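Local atomic coordinates of oxalate oxidase 1 (Hordeum vulgare, PDB entry 1FI2), a protein that oxidises oxalate with molecular oxygen to carbon dioxide and hydrogen peroxide, using manganese, and also shows superoxide dismutase activity. Residues A[68-79]-A[145-156]. Numbering follows the deposited sequence.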
loop_
_atom_site.group_PDB
_atom_site.type_symbol
_atom_site.label_atom_id
_atom_site.label_comp_id
_atom_site.label_asym_id
_atom_site.label_seq_id
_atom_site.Cartn_x
_atom_site.Cartn_y
_atom_site.Cartn_z
ATOM N N ASN A 68 15.283 -3.369 -8.267
ATOM C CA ASN A 68 14.265 -4.335 -7.855
ATOM C C ASN A 68 13.904 -4.162 -6.392
ATOM O O ASN A 68 14.755 -4.098 -5.505
ATOM C CB ASN A 68 14.775 -5.753 -8.118
ATOM C CG ASN A 68 13.717 -6.828 -8.045
ATOM O OD1 ASN A 68 12.603 -6.678 -8.545
ATOM N ND2 ASN A 68 14.058 -7.950 -7.416
ATOM N N THR A 69 12.618 -4.093 -6.092
ATOM C CA THR A 69 11.980 -3.918 -4.813
ATOM C C THR A 69 12.091 -2.517 -4.206
ATOM O O THR A 69 11.415 -2.254 -3.199
ATOM C CB THR A 69 12.407 -4.889 -3.686
ATOM O OG1 THR A 69 13.710 -4.525 -3.199
ATOM C CG2 THR A 69 12.384 -6.344 -4.108
ATOM N N LEU A 70 12.862 -1.605 -4.780
ATOM C CA LEU A 70 13.101 -0.296 -4.199
ATOM C C LEU A 70 12.101 0.778 -4.578
ATOM O O LEU A 70 12.120 1.878 -4.020
ATOM C CB LEU A 70 14.533 0.158 -4.519
ATOM C CG LEU A 70 15.656 -0.781 -4.061
ATOM C CD1 LEU A 70 17.007 -0.143 -4.355
ATOM C CD2 LEU A 70 15.534 -1.133 -2.584
ATOM N N GLY A 71 11.198 0.472 -5.499
ATOM C CA GLY A 71 10.130 1.340 -5.910
ATOM C C GLY A 71 10.503 2.496 -6.799
ATOM O O GLY A 71 9.745 3.460 -6.808
ATOM N N VAL A 72 11.621 2.516 -7.501
ATOM C CA VAL A 72 12.032 3.634 -8.328
ATOM C C VAL A 72 12.764 3.161 -9.589
ATOM O O VAL A 72 13.190 2.015 -9.703
ATOM C CB VAL A 72 12.988 4.616 -7.619
ATOM C CG1 VAL A 72 12.330 5.466 -6.545
ATOM C CG2 VAL A 72 14.168 3.848 -7.025
ATOM N N SER A 73 12.816 4.059 -10.568
ATOM C CA SER A 73 13.549 3.831 -11.808
ATOM C C SER A 73 13.659 5.152 -12.568
ATOM O O SER A 73 13.071 6.151 -12.152
ATOM C CB SER A 73 12.901 2.759 -12.674
ATOM O OG SER A 73 11.694 3.220 -13.249
ATOM N N MET A 74 14.476 5.192 -13.621
ATOM C CA MET A 74 14.669 6.407 -14.394
ATOM C C MET A 74 14.700 6.118 -15.894
ATOM O O MET A 74 14.685 4.980 -16.348
ATOM C CB MET A 74 16.016 7.072 -14.085
ATOM C CG MET A 74 16.199 7.673 -12.711
ATOM S SD MET A 74 17.918 8.106 -12.392
ATOM C CE MET A 74 17.986 9.764 -13.025
ATOM N N ASN A 75 14.796 7.196 -16.670
ATOM C CA ASN A 75 15.107 7.076 -18.091
ATOM C C ASN A 75 15.575 8.432 -18.616
ATOM O O ASN A 75 15.356 9.455 -17.975
ATOM C CB ASN A 75 13.982 6.497 -18.909
ATOM C CG ASN A 75 12.780 7.298 -19.294
ATOM O OD1 ASN A 75 11.698 6.710 -19.486
ATOM N ND2 ASN A 75 12.875 8.613 -19.447
ATOM N N ARG A 76 16.238 8.397 -19.761
ATOM C CA ARG A 76 16.697 9.607 -20.435
ATOM C C ARG A 76 16.028 9.684 -21.801
ATOM O O ARG A 76 15.753 8.642 -22.407
ATOM C CB ARG A 76 18.219 9.579 -20.578
ATOM C CG ARG A 76 18.781 10.610 -21.540
ATOM C CD ARG A 76 20.303 10.522 -21.628
ATOM N NE ARG A 76 20.806 11.502 -22.583
ATOM C CZ ARG A 76 21.938 12.187 -22.502
ATOM N NH1 ARG A 76 22.761 12.031 -21.476
ATOM N NH2 ARG A 76 22.245 13.052 -23.462
ATOM N N VAL A 77 15.590 10.871 -22.221
ATOM C CA VAL A 77 15.004 11.019 -23.552
ATOM C C VAL A 77 15.724 12.152 -24.289
ATOM O O VAL A 77 15.858 13.255 -23.761
ATOM C CB VAL A 77 13.492 11.286 -23.567
ATOM C CG1 VAL A 77 12.948 11.218 -24.990
ATOM C CG2 VAL A 77 12.712 10.306 -22.696
ATOM N N ASP A 78 16.223 11.849 -25.482
ATOM C CA ASP A 78 16.910 12.826 -26.323
ATOM C C ASP A 78 16.031 13.166 -27.522
ATOM O O ASP A 78 15.304 12.307 -28.019
ATOM C CB ASP A 78 18.263 12.303 -26.805
ATOM C CG ASP A 78 19.258 12.151 -25.669
ATOM O OD1 ASP A 78 19.865 13.169 -25.278
ATOM O OD2 ASP A 78 19.420 11.022 -25.171
ATOM N N PHE A 79 16.030 14.432 -27.940
ATOM C CA PHE A 79 15.155 14.889 -29.003
ATOM C C PHE A 79 15.845 15.701 -30.099
ATOM O O PHE A 79 16.437 16.741 -29.812
ATOM C CB PHE A 79 14.068 15.811 -28.438
ATOM C CG PHE A 79 13.180 15.363 -27.327
ATOM C CD1 PHE A 79 11.873 14.961 -27.579
ATOM C CD2 PHE A 79 13.627 15.357 -26.014
ATOM C CE1 PHE A 79 11.050 14.555 -26.546
ATOM C CE2 PHE A 79 12.813 14.945 -24.979
ATOM C CZ PHE A 79 11.517 14.545 -25.249
ATOM N N THR A 145 17.952 23.393 -31.354
ATOM C CA THR A 145 19.021 22.500 -30.955
ATOM C C THR A 145 18.453 21.193 -30.401
ATOM O O THR A 145 17.268 21.101 -30.094
ATOM C CB THR A 145 19.900 23.104 -29.838
ATOM O OG1 THR A 145 19.084 23.342 -28.680
ATOM C CG2 THR A 145 20.544 24.406 -30.273
ATOM N N GLU A 146 19.330 20.208 -30.262
ATOM C CA GLU A 146 18.925 18.920 -29.695
ATOM C C GLU A 146 18.576 19.142 -28.225
ATOM O O GLU A 146 19.270 19.909 -27.550
ATOM C CB GLU A 146 20.083 17.946 -29.839
ATOM C CG GLU A 146 19.866 16.555 -29.273
ATOM C CD GLU A 146 21.155 15.750 -29.344
ATOM O OE1 GLU A 146 22.220 16.329 -29.037
ATOM O OE2 GLU A 146 21.092 14.560 -29.702
ATOM N N ALA A 147 17.516 18.513 -27.733
ATOM C CA ALA A 147 17.135 18.689 -26.334
ATOM C C ALA A 147 17.209 17.358 -25.593
ATOM O O ALA A 147 17.197 16.311 -26.243
ATOM C CB ALA A 147 15.733 19.268 -26.229
ATOM N N TYR A 148 17.339 17.409 -24.266
ATOM C CA TYR A 148 17.320 16.147 -23.517
ATOM C C TYR A 148 16.809 16.376 -22.100
ATOM O O TYR A 148 16.920 17.464 -21.539
ATOM C CB TYR A 148 18.641 15.421 -23.572
ATOM C CG TYR A 148 19.712 15.596 -22.537
ATOM C CD1 TYR A 148 19.722 14.832 -21.373
ATOM C CD2 TYR A 148 20.754 16.498 -22.718
ATOM C CE1 TYR A 148 20.717 14.977 -20.421
ATOM C CE2 TYR A 148 21.754 16.657 -21.776
ATOM C CZ TYR A 148 21.730 15.891 -20.632
ATOM O OH TYR A 148 22.722 16.047 -19.688
ATOM N N MET A 149 16.171 15.339 -21.568
ATOM C CA MET A 149 15.632 15.356 -20.217
ATOM C C MET A 149 15.924 14.025 -19.529
ATOM O O MET A 149 16.169 13.016 -20.191
ATOM C CB MET A 149 14.116 15.577 -20.236
ATOM C CG MET A 149 13.353 14.508 -20.993
ATOM S SD MET A 149 11.577 14.774 -21.066
ATOM C CE MET A 149 11.011 13.153 -21.596
ATOM N N VAL A 150 15.990 14.037 -18.209
ATOM C CA VAL A 150 16.138 12.838 -17.392
ATOM C C VAL A 150 14.960 12.811 -16.417
ATOM O O VAL A 150 14.710 13.825 -15.759
ATOM C CB VAL A 150 17.466 12.800 -16.625
ATOM C CG1 VAL A 150 17.522 11.580 -15.712
ATOM C CG2 VAL A 150 18.671 12.787 -17.560
ATOM N N VAL A 151 14.212 11.711 -16.380
ATOM C CA VAL A 151 13.051 11.604 -15.510
ATOM C C VAL A 151 13.173 10.420 -14.552
ATOM O O VAL A 151 13.898 9.458 -14.806
ATOM C CB VAL A 151 11.734 11.478 -16.298
ATOM C CG1 VAL A 151 11.593 12.528 -17.394
ATOM C CG2 VAL A 151 11.578 10.088 -16.904
ATOM N N SER A 152 12.406 10.481 -13.469
ATOM C CA SER A 152 12.340 9.411 -12.488
ATOM C C SER A 152 10.881 8.974 -12.362
ATOM O O SER A 152 9.974 9.732 -12.697
ATOM C CB SER A 152 12.865 9.834 -11.122
ATOM O OG SER A 152 14.231 10.199 -11.172
ATOM N N PHE A 153 10.687 7.740 -11.921
ATOM C CA PHE A 153 9.360 7.179 -11.752
ATOM C C PHE A 153 9.246 6.561 -10.358
ATOM O O PHE A 153 10.237 6.109 -9.788
ATOM C CB PHE A 153 9.044 6.068 -12.755
ATOM C CG PHE A 153 9.122 6.470 -14.199
ATOM C CD1 PHE A 153 10.312 6.353 -14.896
ATOM C CD2 PHE A 153 8.006 6.969 -14.854
ATOM C CE1 PHE A 153 10.393 6.730 -16.223
ATOM C CE2 PHE A 153 8.083 7.348 -16.181
ATOM C CZ PHE A 153 9.272 7.224 -16.869
ATOM N N ASN A 154 8.002 6.381 -9.930
ATOM C CA ASN A 154 7.769 5.759 -8.626
ATOM C C ASN A 154 7.376 4.293 -8.772
ATOM O O ASN A 154 6.559 3.751 -8.044
ATOM C CB ASN A 154 6.783 6.556 -7.811
ATOM C CG ASN A 154 5.337 6.642 -8.173
ATOM O OD1 ASN A 154 4.967 6.626 -9.333
ATOM N ND2 ASN A 154 4.525 6.753 -7.118
ATOM N N SER A 155 8.072 3.632 -9.681
ATOM C CA SER A 155 7.947 2.222 -9.954
ATOM C C SER A 155 9.253 1.734 -10.583
ATOM O O SER A 155 9.933 2.477 -11.293
ATOM C CB SER A 155 6.795 1.899 -10.912
ATOM O OG SER A 155 6.785 0.497 -11.171
ATOM N N GLN A 156 9.577 0.468 -10.344
ATOM C CA GLN A 156 10.744 -0.159 -10.952
ATOM C C GLN A 156 10.444 -0.524 -12.407
ATOM O O GLN A 156 11.344 -0.818 -13.193
ATOM C CB GLN A 156 11.150 -1.422 -10.184
ATOM C CG GLN A 156 10.144 -2.561 -10.278
ATOM C CD GLN A 156 10.563 -3.781 -9.483
ATOM O OE1 GLN A 156 10.914 -3.654 -8.314
ATOM N NE2 GLN A 156 10.511 -4.957 -10.100
HETATM O O HOH W 1 9.919 -1.687 -6.693
#
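R76 has CG anti to its own N (chi1 166°) and stays extended to NE, which lays its guanidinium flat over one face of the Y148 ring. The two planes are nearly parallel, and CZ of R76 sits 3.9 Å from the Y148 ring centroid, a cation-pi stack. D78 holds the group side-on: R76 NE reaches D78 OD2 at 3.0 Å, and R76 NH2 meets the syn lone pair of D78 OD1. The backbone N of G46 also hydrogen-bonds D78 OD2. A leucine for R76 would probably leave the D78 carboxylate without its charge partner and the Y148 face without its cation.

On the other face of the sheet, M149 puts SD at the edge of the F79 ring, a Met-aromatic contact, and CE 3.5 Å from V77 CG2. N75 OD1 lies at the F153 ring edge. Beyond the strands, Q156 OE1 accepts from T69 N (2.8 Å). Q156 NE2 donates to N68 OD1, and N68 ND2 is in turn bonded to the carbonyl of C10.

Paired N-H...O bonds link N75 with V151, V77 with M149 and F79 with A147. Strands 73-79 and 147-153 are thus antiparallel neighbours in the cupin beta-jellyroll. The N75 and F153 side chains face the manganese and oxalate site; F153 also packs edge-to-face with the metal ligand H90.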